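Long-range contacts in glucosamine-6-phosphate deaminase (Thermotoga maritima, PDB 1J5X), which is an alpha/beta protein of the SIS-domain family, built around two parallel beta sheets flanked by helices: residues Gly88-Gln93 and Asn120-Lys125; Phe197-Lys202 and Gly297-Ser302. All coordinates share one frame; numbering follows the deposited sequence.

Contact 1 of 2, residues Gly88-Gln93 and Asn120-Lys125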
loop_
_atom_site.group_PDB
_atom_site.type_symbol
_atom_site.label_atom_id
_atom_site.label_comp_id
_atom_site.label_asym_id
_atom_site.label_seq_id
_atom_site.Cartn_x
_atom_site.Cartn_y
_atom_site.Cartn_z
ATOM N N GLY A 88 16.321 6.142 -2.539
ATOM C CA GLY A 88 17.279 7.143 -2.995
ATOM C C GLY A 88 18.034 7.798 -1.835
ATOM O O GLY A 88 19.208 8.116 -1.951
ATOM N N GLU A 89 17.362 8.023 -0.701
ATOM C CA GLU A 89 18.041 8.634 0.442
ATOM C C GLU A 89 19.129 7.711 1.016
ATOM O O GLU A 89 20.150 8.183 1.534
ATOM C CB GLU A 89 17.004 9.027 1.525
ATOM C CG GLU A 89 15.988 10.058 0.912
ATOM C CD GLU A 89 15.060 10.652 1.960
ATOM O OE1 GLU A 89 15.058 10.144 3.127
ATOM O OE2 GLU A 89 14.335 11.593 1.593
ATOM N N VAL A 90 18.910 6.404 0.942
ATOM C CA VAL A 90 19.892 5.470 1.438
ATOM C C VAL A 90 21.020 5.373 0.394
ATOM O O VAL A 90 22.204 5.403 0.732
ATOM C CB VAL A 90 19.282 4.047 1.639
ATOM C CG1 VAL A 90 20.366 3.062 2.114
ATOM C CG2 VAL A 90 18.109 4.087 2.735
ATOM N N ALA A 91 20.606 5.192 -0.851
ATOM C CA ALA A 91 21.584 5.040 -1.952
ATOM C C ALA A 91 22.595 6.161 -1.981
ATOM O O ALA A 91 23.791 5.915 -2.252
ATOM C CB ALA A 91 20.834 4.993 -3.320
ATOM N N PHE A 92 22.150 7.401 -1.739
ATOM C CA PHE A 92 23.075 8.520 -1.778
ATOM C C PHE A 92 23.579 8.969 -0.383
ATOM O O PHE A 92 24.213 10.000 -0.253
ATOM C CB PHE A 92 22.431 9.637 -2.607
ATOM C CG PHE A 92 22.425 9.333 -4.080
ATOM C CD1 PHE A 92 23.583 9.523 -4.845
ATOM C CD2 PHE A 92 21.329 8.739 -4.686
ATOM C CE1 PHE A 92 23.631 9.108 -6.201
ATOM C CE2 PHE A 92 21.370 8.317 -6.035
ATOM C CZ PHE A 92 22.532 8.503 -6.782
ATOM N N GLN A 93 23.300 8.140 0.606
ATOM C CA GLN A 93 23.730 8.311 1.992
ATOM C C GLN A 93 23.374 9.700 2.530
ATOM O O GLN A 93 24.236 10.430 3.122
ATOM C CB GLN A 93 25.259 8.030 2.100
ATOM C CG GLN A 93 25.548 6.552 1.759
ATOM C CD GLN A 93 27.010 6.170 1.993
ATOM O OE1 GLN A 93 27.429 5.933 3.134
ATOM N NE2 GLN A 93 27.780 6.113 0.917
ATOM N N ASN A 120 21.025 -1.334 -1.294
ATOM C CA ASN A 120 21.429 -2.633 -0.824
ATOM C C ASN A 120 22.942 -2.656 -0.617
ATOM O O ASN A 120 23.453 -3.150 0.386
ATOM C CB ASN A 120 21.000 -3.697 -1.889
ATOM C CG ASN A 120 21.381 -5.102 -1.481
ATOM O OD1 ASN A 120 20.978 -5.582 -0.400
ATOM N ND2 ASN A 120 22.146 -5.804 -2.377
ATOM N N ASP A 121 23.681 -2.120 -1.574
ATOM C CA ASP A 121 25.127 -2.094 -1.430
ATOM C C ASP A 121 25.608 -1.231 -0.223
ATOM O O ASP A 121 26.443 -1.629 0.586
ATOM C CB ASP A 121 25.733 -1.592 -2.724
ATOM C CG ASP A 121 27.150 -2.072 -2.895
ATOM O OD1 ASP A 121 27.351 -3.328 -2.963
ATOM O OD2 ASP A 121 28.050 -1.200 -2.926
ATOM N N VAL A 122 25.055 -0.045 -0.112
ATOM C CA VAL A 122 25.377 0.842 0.998
ATOM C C VAL A 122 25.045 0.137 2.339
ATOM O O VAL A 122 25.843 0.158 3.288
ATOM C CB VAL A 122 24.508 2.153 0.884
ATOM C CG1 VAL A 122 24.446 2.882 2.254
ATOM C CG2 VAL A 122 25.096 3.088 -0.171
ATOM N N LEU A 123 23.877 -0.492 2.432
ATOM C CA LEU A 123 23.491 -1.099 3.719
ATOM C C LEU A 123 24.383 -2.272 4.054
ATOM O O LEU A 123 24.769 -2.459 5.221
ATOM C CB LEU A 123 22.021 -1.552 3.711
ATOM C CG LEU A 123 21.100 -0.335 3.731
ATOM C CD1 LEU A 123 19.680 -0.691 3.219
ATOM C CD2 LEU A 123 21.033 0.187 5.204
ATOM N N LYS A 124 24.737 -3.040 3.033
ATOM C CA LYS A 124 25.590 -4.203 3.274
ATOM C C LYS A 124 26.965 -3.760 3.728
ATOM O O LYS A 124 27.564 -4.393 4.577
ATOM C CB LYS A 124 25.699 -5.070 2.007
ATOM C CG LYS A 124 24.493 -6.023 1.801
ATOM C CD LYS A 124 24.447 -6.642 0.399
ATOM C CE LYS A 124 25.427 -7.771 0.229
ATOM N NZ LYS A 124 25.504 -8.197 -1.234
ATOM N N LYS A 125 27.462 -2.670 3.166
ATOM C CA LYS A 125 28.759 -2.151 3.557
ATOM C C LYS A 125 28.712 -1.505 4.932
ATOM O O LYS A 125 29.763 -1.262 5.526
ATOM C CB LYS A 125 29.282 -1.155 2.532
ATOM C CG LYS A 125 29.657 -1.803 1.203
ATOM C CD LYS A 125 30.036 -0.748 0.190
ATOM C CE LYS A 125 30.397 -1.333 -1.195
ATOM N NZ LYS A 125 30.689 -0.171 -2.109
#
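In a helix-helix packing of the SIS domain, V90 of the short helix 87-91 and Q93, just beyond its end, meet V122 and L123 of helix 114-125. V122 is the central residue of the join, meeting V90, A91 and Q93. Its CG1, anti to the backbone N (chi1 161°), reaches the carbonyl oxygen V90 O at 3.7 Å, while its other branch, CG2, lies 3.7 Å from A91 O. The valine thus packs its two methyls on the carbonyl oxygens of the last helical residues, V90 and A91. V90 O is not left to hydrocarbon alone, since Q93 N donates to it at 3.0 Å in the Schellman motif that closes the helix, with Q93 at positive phi as the C-prime residue. Beyond this turn the extended chain of Q93 passes obliquely over V122, placing its CG 3.9 Å from V122 CG1; its OE1 is taken by R126, just past helix 114-125, so a polar tie follows the apolar touch. Deeper in, V90 CG1 comes within 3.8 Å of L123 CG, the two side chains crossing at about a right angle. L123 also rests on A104 and L106 of strand 102-107, which places this flank against the beta sheet. No hydrogen bond links the two segments, and the join is van der Waals packing between neighbouring helices on one side of a parallel sheet, as expected of the three-layer, Rossmann-like SIS fold.

Contact 2 of 2, residues Phe197-Lys202 and Gly297-Ser302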
loop_
_atom_site.group_PDB
_atom_site.type_symbol
_atom_site.label_atom_id
_atom_site.label_comp_id
_atom_site.label_asym_id
_atom_site.label_seq_id
_atom_site.Cartn_x
_atom_site.Cartn_y
_atom_site.Cartn_z
ATOM N N PHE A 197 -14.476 -6.786 -2.680
ATOM C CA PHE A 197 -14.199 -6.286 -4.025
ATOM C C PHE A 197 -15.498 -5.916 -4.747
ATOM O O PHE A 197 -15.653 -4.799 -5.268
ATOM C CB PHE A 197 -13.419 -7.340 -4.801
ATOM C CG PHE A 197 -13.163 -6.957 -6.253
ATOM C CD1 PHE A 197 -14.146 -7.163 -7.236
ATOM C CD2 PHE A 197 -11.964 -6.342 -6.623
ATOM C CE1 PHE A 197 -13.934 -6.747 -8.580
ATOM C CE2 PHE A 197 -11.740 -5.927 -7.947
ATOM C CZ PHE A 197 -12.716 -6.124 -8.927
ATOM N N ASP A 198 -16.473 -6.834 -4.730
ATOM C CA ASP A 198 -17.736 -6.578 -5.406
ATOM C C ASP A 198 -18.484 -5.401 -4.800
ATOM O O ASP A 198 -19.062 -4.615 -5.528
ATOM C CB ASP A 198 -18.623 -7.864 -5.427
ATOM C CG ASP A 198 -17.966 -9.033 -6.183
ATOM O OD1 ASP A 198 -17.083 -8.815 -7.053
ATOM O OD2 ASP A 198 -18.336 -10.200 -5.925
ATOM N N ILE A 199 -18.491 -5.259 -3.472
ATOM C CA ILE A 199 -19.156 -4.126 -2.861
ATOM C C ILE A 199 -18.425 -2.843 -3.309
ATOM O O ILE A 199 -19.057 -1.802 -3.609
ATOM C CB ILE A 199 -19.129 -4.200 -1.268
ATOM C CG1 ILE A 199 -20.047 -5.359 -0.787
ATOM C CG2 ILE A 199 -19.542 -2.844 -0.670
ATOM C CD1 ILE A 199 -19.951 -5.718 0.730
ATOM N N SER A 200 -17.101 -2.910 -3.284
ATOM C CA SER A 200 -16.277 -1.742 -3.648
ATOM C C SER A 200 -16.624 -1.315 -5.077
ATOM O O SER A 200 -16.926 -0.135 -5.324
ATOM C CB SER A 200 -14.773 -2.085 -3.562
ATOM O OG SER A 200 -14.394 -2.292 -2.209
ATOM N N TRP A 201 -16.590 -2.272 -5.984
ATOM C CA TRP A 201 -16.878 -1.967 -7.390
ATOM C C TRP A 201 -18.207 -1.295 -7.570
ATOM O O TRP A 201 -18.306 -0.239 -8.227
ATOM C CB TRP A 201 -16.824 -3.229 -8.247
ATOM C CG TRP A 201 -16.893 -2.898 -9.720
ATOM C CD1 TRP A 201 -18.006 -2.602 -10.450
ATOM C CD2 TRP A 201 -15.778 -2.687 -10.585
ATOM N NE1 TRP A 201 -17.654 -2.205 -11.719
ATOM C CE2 TRP A 201 -16.288 -2.250 -11.831
ATOM C CE3 TRP A 201 -14.388 -2.819 -10.430
ATOM C CZ2 TRP A 201 -15.444 -1.939 -12.928
ATOM C CZ3 TRP A 201 -13.547 -2.505 -11.530
ATOM C CH2 TRP A 201 -14.089 -2.072 -12.755
ATOM N N LYS A 202 -19.240 -1.858 -6.935
ATOM C CA LYS A 202 -20.589 -1.311 -7.078
ATOM C C LYS A 202 -20.814 0.020 -6.392
ATOM O O LYS A 202 -21.534 0.872 -6.920
ATOM C CB LYS A 202 -21.654 -2.354 -6.642
ATOM C CG LYS A 202 -21.544 -2.824 -5.189
ATOM C CD LYS A 202 -22.054 -1.790 -4.144
ATOM C CE LYS A 202 -23.582 -1.542 -4.223
ATOM N NZ LYS A 202 -24.041 -0.337 -3.435
ATOM N N GLY A 297 -19.224 2.151 7.580
ATOM C CA GLY A 297 -19.071 3.070 6.471
ATOM C C GLY A 297 -19.705 2.547 5.203
ATOM O O GLY A 297 -20.475 1.581 5.238
ATOM N N ASP A 298 -19.364 3.168 4.076
ATOM C CA ASP A 298 -19.900 2.816 2.775
ATOM C C ASP A 298 -19.440 1.495 2.205
ATOM O O ASP A 298 -20.164 0.853 1.442
ATOM C CB ASP A 298 -19.570 3.945 1.780
ATOM C CG ASP A 298 -20.083 5.279 2.250
ATOM O OD1 ASP A 298 -19.359 6.023 2.965
ATOM O OD2 ASP A 298 -21.261 5.565 1.913
ATOM N N ILE A 299 -18.206 1.103 2.509
ATOM C CA ILE A 299 -17.657 -0.168 2.052
ATOM C C ILE A 299 -17.143 -0.853 3.333
ATOM O O ILE A 299 -16.031 -0.595 3.833
ATOM C CB ILE A 299 -16.466 0.036 1.076
ATOM C CG1 ILE A 299 -16.904 0.800 -0.191
ATOM C CG2 ILE A 299 -15.924 -1.301 0.630
ATOM C CD1 ILE A 299 -15.629 1.084 -1.152
ATOM N N PRO A 300 -17.935 -1.785 3.886
ATOM C CA PRO A 300 -17.558 -2.476 5.106
ATOM C C PRO A 300 -16.373 -3.381 4.970
ATOM O O PRO A 300 -16.242 -4.083 3.976
ATOM C CB PRO A 300 -18.815 -3.304 5.462
ATOM C CG PRO A 300 -19.893 -2.724 4.566
ATOM C CD PRO A 300 -19.136 -2.388 3.307
ATOM N N VAL A 301 -15.527 -3.337 6.000
ATOM C CA VAL A 301 -14.378 -4.218 6.140
ATOM C C VAL A 301 -13.880 -3.956 7.556
ATOM O O VAL A 301 -14.096 -2.839 8.066
ATOM C CB VAL A 301 -13.285 -3.931 5.111
ATOM C CG1 VAL A 301 -12.728 -2.471 5.308
ATOM C CG2 VAL A 301 -12.181 -4.988 5.266
ATOM N N SER A 302 -13.235 -4.945 8.191
ATOM C CA SER A 302 -12.752 -4.768 9.574
ATOM C C SER A 302 -11.976 -3.466 9.765
ATOM O O SER A 302 -11.162 -3.108 8.918
ATOM C CB SER A 302 -11.838 -5.926 9.957
ATOM O OG SER A 302 -11.110 -5.684 11.153
#
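I299 meets I199 and S200 where the loop after strand 289-293 passes beside helix 184-205, a helix-loop packing at the edge of the second parallel sheet of this alpha/beta protein. The I299 side chain divides at CB. One branch, CG2, meets two neighbouring helix residues, 3.4 Å from S200 OG and 4.1 Å from I199 CG2. The other branch leaves through CG1, anti to the carbonyl carbon (chi1 -61°), and the tip CD1, anti to CA (chi2 176°), settles against the helix backbone, 3.8 Å from S200 CA and 3.7 Å from S200 OG. The serine hydroxyl therefore faces both methyls of the isoleucine, a hydrocarbon setting in which its polarity is met from within its own helix by a hydrogen bond to F196 O, one turn earlier. I199 and I299 slide past each other in opposite directions, with their CG2 methyls in contact. The loop also bonds to strand 289-293 and helix 273-285: the backbone of I299 pairs with that of E292, and D298 OD1 accepts from E292 N and forms a salt bridge with R280. Next along the loop, P300 crosses I199 at about a right angle, and its ring carbon CD stands 4.0 Å from I199 CG2, the same methyl that touches I299.

Contacts 1 and 2 show one principle at two ends of a molecule: aliphatic side chains pack a helix against a second element, another helix in contact 1 and a loop in contact 2, with no hydrogen bond across the join. Their centres are 40 Å apart and their nearest atoms about 30 Å apart, on opposite sides of the centre of the chain, which lies 23 Å from the centre of contact 1 and 17 Å from that of contact 2. They follow in series along the chain, with 26 residues between the segments of contact 1 and 94 between those of contact 2. They do not touch: contact 1 lies by the five-stranded sheet, and contact 2 by the last strand of the four-stranded one.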